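Local coordinates for CBS domain-containing protein (Listeria monocytogenes, PDB 6XNU) that binds the second messenger c-di-AMP, probably through its CBS domains, and takes part in controlling (p)ppGpp and c-di-AMP homeostasis, at residues 70-83 with 97-109. Residues are numbered along the deposited sequence; the frame is centred on the assembly and turned at random.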
ATOM      1  N   LEU A  70       4.083  11.919 -16.679  1.00 25.34           N
ATOM      2  CA  LEU A  70       3.616  11.679 -15.315  1.00 27.45           C
ATOM      3  C   LEU A  70       3.176  12.985 -14.659  1.00 26.80           C
ATOM      4  O   LEU A  70       3.985  13.903 -14.503  1.00 31.68           O
ATOM      5  CB  LEU A  70       4.733  11.029 -14.499  1.00 24.64           C
ATOM      6  CG  LEU A  70       4.432  10.790 -13.016  1.00 26.71           C
ATOM      7  CD1 LEU A  70       3.331   9.752 -12.839  1.00 25.94           C
ATOM      8  CD2 LEU A  70       5.693  10.344 -12.322  1.00 27.34           C
ATOM      9  N   HIS A  71       1.911  13.044 -14.230  1.00 27.67           N
ATOM     10  CA  HIS A  71       1.332  14.231 -13.607  1.00 27.63           C
ATOM     11  C   HIS A  71       0.983  14.060 -12.139  1.00 28.83           C
ATOM     12  O   HIS A  71       0.958  15.052 -11.409  1.00 29.33           O
ATOM     13  CB  HIS A  71       0.050  14.659 -14.337  1.00 30.58           C
ATOM     14  CG  HIS A  71       0.297  15.320 -15.657  1.00 29.46           C
ATOM     15  ND1 HIS A  71       0.071  16.663 -15.869  1.00 38.43           N
ATOM     16  CD2 HIS A  71       0.741  14.822 -16.835  1.00 30.41           C
ATOM     17  CE1 HIS A  71       0.378  16.967 -17.118  1.00 35.70           C
ATOM     18  NE2 HIS A  71       0.791  15.870 -17.727  1.00 31.51           N
ATOM     19  N   GLY A  72       0.702  12.846 -11.684  1.00 27.15           N
ATOM     20  CA  GLY A  72       0.247  12.716 -10.313  1.00 27.90           C
ATOM     21  C   GLY A  72       0.170  11.265  -9.898  1.00 27.31           C
ATOM     22  O   GLY A  72       0.449  10.352 -10.680  1.00 25.39           O
ATOM     23  N   LEU A  73      -0.203  11.079  -8.636  1.00 25.55           N
ATOM     24  CA  LEU A  73      -0.401   9.774  -8.021  1.00 23.32           C
ATOM     25  C   LEU A  73      -1.767   9.785  -7.366  1.00 26.31           C
ATOM     26  O   LEU A  73      -2.175  10.804  -6.800  1.00 27.48           O
ATOM     27  CB  LEU A  73       0.679   9.470  -6.979  1.00 23.30           C
ATOM     28  CG  LEU A  73       2.129   9.374  -7.464  1.00 25.71           C
ATOM     29  CD1 LEU A  73       3.077   9.303  -6.281  1.00 31.05           C
ATOM     30  CD2 LEU A  73       2.281   8.158  -8.364  1.00 28.06           C
ATOM     31  N   ILE A  74      -2.487   8.668  -7.464  1.00 24.00           N
ATOM     32  CA  ILE A  74      -3.837   8.601  -6.922  1.00 22.72           C
ATOM     33  C   ILE A  74      -4.049   7.271  -6.207  1.00 25.50           C
ATOM     34  O   ILE A  74      -3.513   6.230  -6.601  1.00 25.47           O
ATOM     35  CB  ILE A  74      -4.904   8.836  -8.022  1.00 23.86           C
ATOM     36  CG1 ILE A  74      -6.284   9.099  -7.414  1.00 26.09           C
ATOM     37  CG2 ILE A  74      -4.946   7.671  -9.009  1.00 26.93           C
ATOM     38  CD1 ILE A  74      -7.313   9.548  -8.456  1.00 26.11           C
ATOM     39  N   SER A  75      -4.836   7.324  -5.134  1.00 22.90           N
ATOM     40  CA  SER A  75      -5.162   6.157  -4.328  1.00 22.58           C
ATOM     41  C   SER A  75      -6.651   6.155  -4.016  1.00 23.74           C
ATOM     42  O   SER A  75      -7.347   7.158  -4.171  1.00 25.46           O
ATOM     43  CB  SER A  75      -4.386   6.148  -3.016  1.00 27.34           C
ATOM     44  OG  SER A  75      -4.859   7.188  -2.173  1.00 25.65           O
ATOM     45  N   ALA A  76      -7.132   5.007  -3.532  1.00 23.09           N
ATOM     46  CA  ALA A  76      -8.520   4.923  -3.095  1.00 23.36           C
ATOM     47  C   ALA A  76      -8.814   5.874  -1.942  1.00 23.81           C
ATOM     48  O   ALA A  76      -9.922   6.420  -1.862  1.00 26.39           O
ATOM     49  CB  ALA A  76      -8.862   3.489  -2.690  1.00 24.43           C
ATOM     50  N   ALA A  77      -7.847   6.095  -1.045  1.00 24.22           N
ATOM     51  CA  ALA A  77      -8.097   6.990   0.081  1.00 27.62           C
ATOM     52  C   ALA A  77      -8.284   8.424  -0.395  1.00 24.77           C
ATOM     53  O   ALA A  77      -9.143   9.146   0.118  1.00 28.19           O
ATOM     54  CB  ALA A  77      -6.960   6.910   1.095  1.00 25.79           C
ATOM     55  N   MET A  78      -7.507   8.846  -1.393  1.00 23.81           N
ATOM     56  CA  MET A  78      -7.672  10.193  -1.932  1.00 26.46           C
ATOM     57  C   MET A  78      -9.040  10.359  -2.571  1.00 26.95           C
ATOM     58  O   MET A  78      -9.688  11.405  -2.428  1.00 29.61           O
ATOM     59  CB  MET A  78      -6.588  10.483  -2.967  1.00 26.04           C
ATOM     60  CG  MET A  78      -5.183  10.477  -2.457  1.00 27.22           C
ATOM     61  SD  MET A  78      -4.070  10.730  -3.861  1.00 28.14           S
ATOM     62  CE  MET A  78      -2.588   9.930  -3.258  1.00 30.10           C
ATOM     63  N   ILE A  79      -9.490   9.332  -3.287  1.00 25.36           N
ATOM     64  CA  ILE A  79     -10.782   9.383  -3.962  1.00 25.47           C
ATOM     65  C   ILE A  79     -11.916   9.422  -2.944  1.00 29.14           C
ATOM     66  O   ILE A  79     -12.828  10.255  -3.034  1.00 31.66           O
ATOM     67  CB  ILE A  79     -10.911   8.177  -4.911  1.00 28.46           C
ATOM     68  CG1 ILE A  79      -9.965   8.332  -6.105  1.00 30.43           C
ATOM     69  CG2 ILE A  79     -12.355   7.949  -5.317  1.00 29.85           C
ATOM     70  CD1 ILE A  79      -9.794   7.060  -6.902  1.00 31.31           C
ATOM     71  N   THR A  80     -11.875   8.525  -1.956  1.00 25.90           N
ATOM     72  CA  THR A  80     -12.992   8.424  -1.015  1.00 25.84           C
ATOM     73  C   THR A  80     -13.056   9.641  -0.100  1.00 28.53           C
ATOM     74  O   THR A  80     -14.150  10.089   0.269  1.00 31.30           O
ATOM     75  CB  THR A  80     -12.877   7.140  -0.196  1.00 28.84           C
ATOM     76  OG1 THR A  80     -12.775   6.023  -1.087  1.00 31.31           O
ATOM     77  CG2 THR A  80     -14.106   6.960   0.685  1.00 30.24           C
ATOM     78  N   ASP A  81     -11.900  10.177   0.293  1.00 29.92           N
ATOM     79  CA  ASP A  81     -11.894  11.398   1.090  1.00 33.80           C
ATOM     80  C   ASP A  81     -12.622  12.523   0.363  1.00 37.53           C
ATOM     81  O   ASP A  81     -13.369  13.293   0.980  1.00 37.95           O
ATOM     82  CB  ASP A  81     -10.457  11.803   1.415  1.00 34.68           C
ATOM     83  CG  ASP A  81     -10.368  13.177   2.043  1.00 44.02           C
ATOM     84  OD1 ASP A  81     -10.452  13.274   3.284  1.00 48.01           O
ATOM     85  OD2 ASP A  81     -10.216  14.164   1.293  1.00 49.19           O
ATOM     86  N   ALA A  82     -12.451  12.600  -0.960  1.00 34.29           N
ATOM     87  CA  ALA A  82     -13.086  13.658  -1.736  1.00 37.71           C
ATOM     88  C   ALA A  82     -14.607  13.584  -1.706  1.00 40.94           C
ATOM     89  O   ALA A  82     -15.262  14.611  -1.926  1.00 40.95           O
ATOM     90  CB  ALA A  82     -12.592  13.611  -3.182  1.00 36.67           C
ATOM     91  N   ILE A  83     -15.188  12.414  -1.446  1.00 36.38           N
ATOM     92  CA  ILE A  83     -16.639  12.245  -1.459  1.00 38.67           C
ATOM     93  C   ILE A  83     -17.187  11.962  -0.059  1.00 38.37           C
ATOM     94  O   ILE A  83     -18.298  11.450   0.076  1.00 44.87           O
ATOM     95  CB  ILE A  83     -17.068  11.154  -2.454  1.00 38.19           C
ATOM     96  CG1 ILE A  83     -16.444   9.807  -2.076  1.00 32.17           C
ATOM     97  CG2 ILE A  83     -16.698  11.548  -3.875  1.00 38.67           C
ATOM     98  CD1 ILE A  83     -17.135   8.624  -2.706  1.00 36.68           C
ATOM     99  N   LEU A  97     -16.369  13.801 -10.596  1.00 37.09           N
ATOM    100  CA  LEU A  97     -15.051  14.315 -10.269  1.00 36.54           C
ATOM    101  C   LEU A  97     -14.005  13.645 -11.154  1.00 33.00           C
ATOM    102  O   LEU A  97     -14.183  12.505 -11.590  1.00 34.21           O
ATOM    103  CB  LEU A  97     -14.728  14.074  -8.793  1.00 37.83           C
ATOM    104  CG  LEU A  97     -15.601  14.824  -7.782  1.00 42.18           C
ATOM    105  CD1 LEU A  97     -15.846  13.972  -6.543  1.00 38.40           C
ATOM    106  CD2 LEU A  97     -14.929  16.137  -7.414  1.00 49.50           C
ATOM    107  N   LYS A  98     -12.931  14.380 -11.436  1.00 32.81           N
ATOM    108  CA  LYS A  98     -11.840  13.931 -12.294  1.00 34.24           C
ATOM    109  C   LYS A  98     -10.625  13.571 -11.451  1.00 32.69           C
ATOM    110  O   LYS A  98     -10.432  14.103 -10.357  1.00 30.93           O
ATOM    111  CB  LYS A  98     -11.435  15.013 -13.297  1.00 36.60           C
ATOM    112  CG  LYS A  98     -12.564  15.551 -14.162  1.00 40.04           C
ATOM    113  CD  LYS A  98     -13.361  14.418 -14.752  1.00 35.26           C
ATOM    114  CE  LYS A  98     -14.014  14.829 -16.058  1.00 46.56           C
ATOM    115  NZ  LYS A  98     -14.680  13.646 -16.663  1.00 49.30           N
ATOM    116  N   VAL A  99      -9.782  12.684 -11.989  1.00 29.41           N
ATOM    117  CA  VAL A  99      -8.616  12.237 -11.223  1.00 28.38           C
ATOM    118  C   VAL A  99      -7.719  13.415 -10.862  1.00 27.84           C
ATOM    119  O   VAL A  99      -7.141  13.461  -9.767  1.00 30.82           O
ATOM    120  CB  VAL A  99      -7.838  11.150 -11.991  1.00 28.14           C
ATOM    121  CG1 VAL A  99      -8.632   9.849 -12.029  1.00 28.40           C
ATOM    122  CG2 VAL A  99      -7.468  11.626 -13.400  1.00 30.89           C
ATOM    123  N   GLU A 100      -7.571  14.380 -11.771  1.00 30.86           N
ATOM    124  CA  GLU A 100      -6.664  15.483 -11.478  1.00 35.20           C
ATOM    125  C   GLU A 100      -7.183  16.355 -10.341  1.00 35.39           C
ATOM    126  O   GLU A 100      -6.398  17.105  -9.743  1.00 38.86           O
ATOM    127  CB  GLU A 100      -6.429  16.320 -12.735  1.00 34.31           C
ATOM    128  CG  GLU A 100      -7.699  16.913 -13.310  1.00 35.55           C
ATOM    129  CD  GLU A 100      -8.304  16.068 -14.417  1.00 36.31           C
ATOM    130  OE1 GLU A 100      -8.131  14.829 -14.419  1.00 34.92           O
ATOM    131  OE2 GLU A 100      -8.969  16.649 -15.298  1.00 41.63           O
ATOM    132  N   ASP A 101      -8.475  16.242 -10.020  1.00 36.09           N
ATOM    133  CA  ASP A 101      -9.072  17.000  -8.922  1.00 38.87           C
ATOM    134  C   ASP A 101      -8.579  16.522  -7.563  1.00 42.63           C
ATOM    135  O   ASP A 101      -8.536  17.312  -6.613  1.00 38.53           O
ATOM    136  CB  ASP A 101     -10.604  16.901  -8.957  1.00 40.51           C
ATOM    137  CG  ASP A 101     -11.228  17.553 -10.193  1.00 43.96           C
ATOM    138  OD1 ASP A 101     -10.608  18.470 -10.778  1.00 46.73           O
ATOM    139  OD2 ASP A 101     -12.357  17.144 -10.562  1.00 43.73           O
ATOM    140  N   VAL A 102      -8.215  15.244  -7.437  1.00 34.61           N
ATOM    141  CA  VAL A 102      -7.866  14.674  -6.144  1.00 31.32           C
ATOM    142  C   VAL A 102      -6.454  14.111  -6.092  1.00 31.17           C
ATOM    143  O   VAL A 102      -5.962  13.826  -4.992  1.00 31.06           O
ATOM    144  CB  VAL A 102      -8.874  13.584  -5.710  1.00 33.49           C
ATOM    145  CG1 VAL A 102     -10.299  14.057  -5.936  1.00 32.60           C
ATOM    146  CG2 VAL A 102      -8.617  12.285  -6.447  1.00 33.82           C
ATOM    147  N   MET A 103      -5.785  13.943  -7.225  1.00 29.43           N
ATOM    148  CA  MET A 103      -4.480  13.296  -7.232  1.00 28.78           C
ATOM    149  C   MET A 103      -3.436  14.126  -6.488  1.00 31.73           C
ATOM    150  O   MET A 103      -3.536  15.352  -6.383  1.00 31.27           O
ATOM    151  CB  MET A 103      -4.017  13.063  -8.667  1.00 28.80           C
ATOM    152  CG  MET A 103      -3.683  14.349  -9.394  1.00 29.85           C
ATOM    153  SD  MET A 103      -3.235  14.050 -11.105  1.00 30.58           S
ATOM    154  CE  MET A 103      -2.915  15.715 -11.692  1.00 31.67           C
ATOM    155  N   GLN A 104      -2.418  13.436  -5.984  1.00 28.59           N
ATOM    156  CA  GLN A 104      -1.269  14.073  -5.354  1.00 30.18           C
ATOM    157  C   GLN A 104      -0.307  14.556  -6.436  1.00 35.48           C
ATOM    158  O   GLN A 104       0.109  13.775  -7.298  1.00 32.53           O
ATOM    159  CB  GLN A 104      -0.591  13.084  -4.408  1.00 34.80           C
ATOM    160  CG  GLN A 104       0.879  13.330  -4.112  1.00 37.28           C
ATOM    161  CD  GLN A 104       1.430  12.292  -3.152  1.00 47.89           C
ATOM    162  OE1 GLN A 104       0.825  12.015  -2.114  1.00 57.41           O
ATOM    163  NE2 GLN A 104       2.568  11.697  -3.498  1.00 48.56           N
ATOM    164  N   THR A 105       0.029  15.844  -6.411  1.00 31.81           N
ATOM    165  CA  THR A 105       0.942  16.417  -7.391  1.00 34.86           C
ATOM    166  C   THR A 105       2.335  16.643  -6.828  1.00 39.94           C
ATOM    167  O   THR A 105       3.228  17.072  -7.564  1.00 41.82           O
ATOM    168  CB  THR A 105       0.384  17.736  -7.919  1.00 35.01           C
ATOM    169  OG1 THR A 105       0.142  18.608  -6.811  1.00 39.81           O
ATOM    170  CG2 THR A 105      -0.919  17.506  -8.677  1.00 37.10           C
ATOM    171  N   ASP A 106       2.531  16.360  -5.546  1.00 41.26           N
ATOM    172  CA  ASP A 106       3.798  16.532  -4.842  1.00 45.10           C
ATOM    173  C   ASP A 106       4.423  15.151  -4.663  1.00 43.24           C
ATOM    174  O   ASP A 106       4.135  14.444  -3.698  1.00 41.89           O
ATOM    175  CB  ASP A 106       3.547  17.207  -3.500  1.00 47.32           C
ATOM    176  CG  ASP A 106       2.412  16.535  -2.718  1.00 57.23           C
ATOM    177  OD1 ASP A 106       1.255  16.520  -3.211  1.00 60.62           O
ATOM    178  OD2 ASP A 106       2.680  15.993  -1.619  1.00 67.03           O
ATOM    179  N   PHE A 107       5.282  14.754  -5.596  1.00 38.62           N
ATOM    180  CA  PHE A 107       5.886  13.429  -5.517  1.00 37.27           C
ATOM    181  C   PHE A 107       7.324  13.472  -6.041  1.00 41.12           C
ATOM    182  O   PHE A 107       7.638  14.288  -6.912  1.00 34.73           O
ATOM    183  CB  PHE A 107       5.078  12.391  -6.315  1.00 35.45           C
ATOM    184  CG  PHE A 107       4.785  12.810  -7.723  1.00 38.83           C
ATOM    185  CD1 PHE A 107       5.693  12.568  -8.739  1.00 36.97           C
ATOM    186  CD2 PHE A 107       3.601  13.460  -8.033  1.00 38.67           C
ATOM    187  CE1 PHE A 107       5.429  12.975 -10.041  1.00 38.30           C
ATOM    188  CE2 PHE A 107       3.330  13.865  -9.328  1.00 39.92           C
ATOM    189  CZ  PHE A 107       4.241  13.622 -10.334  1.00 37.90           C
ATOM    190  N   PRO A 108       8.187  12.614  -5.524  1.00 37.78           N
ATOM    191  CA  PRO A 108       9.546  12.532  -6.070  1.00 37.37           C
ATOM    192  C   PRO A 108       9.569  11.691  -7.336  1.00 37.33           C
ATOM    193  O   PRO A 108       8.678  10.881  -7.596  1.00 32.22           O
ATOM    194  CB  PRO A 108      10.328  11.852  -4.944  1.00 40.81           C
ATOM    195  CG  PRO A 108       9.316  10.947  -4.312  1.00 37.85           C
ATOM    196  CD  PRO A 108       7.977  11.652  -4.427  1.00 38.65           C
ATOM    197  N   VAL A 109      10.613  11.905  -8.140  1.00 32.56           N
ATOM    198  CA  VAL A 109      10.848  11.077  -9.315  1.00 31.60           C
ATOM    199  C   VAL A 109      12.323  10.721  -9.397  1.00 31.92           C
ATOM    200  O   VAL A 109      13.179  11.365  -8.789  1.00 34.29           O
ATOM    201  CB  VAL A 109      10.393  11.745 -10.634  1.00 31.51           C
ATOM    202  CG1 VAL A 109       8.892  12.033 -10.618  1.00 34.13           C
ATOM    203  CG2 VAL A 109      11.188  13.024 -10.889  1.00 34.72           C
TER
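Leu73 and Gln104 form a single antiparallel, hydrogen-bonded bridge: Leu73 N donates to Gln104 O at 3.0 Å, and Gln104 N returns a bond to Leu73 O at 2.8 Å. The chain around Gln104 thereby meets the edge of strand 70-75, whose other side pairs with strand 60-64. Gly72 brings its CA to 3.2 Å from Gln104 O. Met103 runs extended past this glycine, its SD 3.8 Å from Gly72 CA and its methyl beside the His71 CB; the His71 imidazole turns away to Asp65. Phe107, with CG set between its backbone N and carbonyl carbon (chi1 51°), directs its ring back at the strand. His71 O lies at the ring edge, near its plane, 3.4 Å from Phe107 CE2, while Leu70 CD2 approaches obliquely to 3.5 Å from Phe107 CE1. Leu73 CD1 rests against the Phe107 CB, and the Gln104 side chain runs alongside that leucine. Beyond the bridge, Val102 divides its branches: CG2 meets Ile74 CD1 at 3.6 Å, and CG1 meets the Ala82 methyl. Ile74 CD1 gets there because CG1 stands anti to the backbone N (chi1 -166°) and the chain continues extended, which also brings it against Val99. Met78 crosses over Gln104, its CE on the glutamine CB; its helix is N-capped by Ser75. Leu70 and Leu73 also touch Cys130 of strand 128-132, so the Phe107 end faces the second sheet, consistent with a linker running between paired CBS motifs. Two backbone bonds thus fix the register, while apolar side chains supply the adhesion on both flanks, anchoring the connecting chain to the strand edge and the following helix.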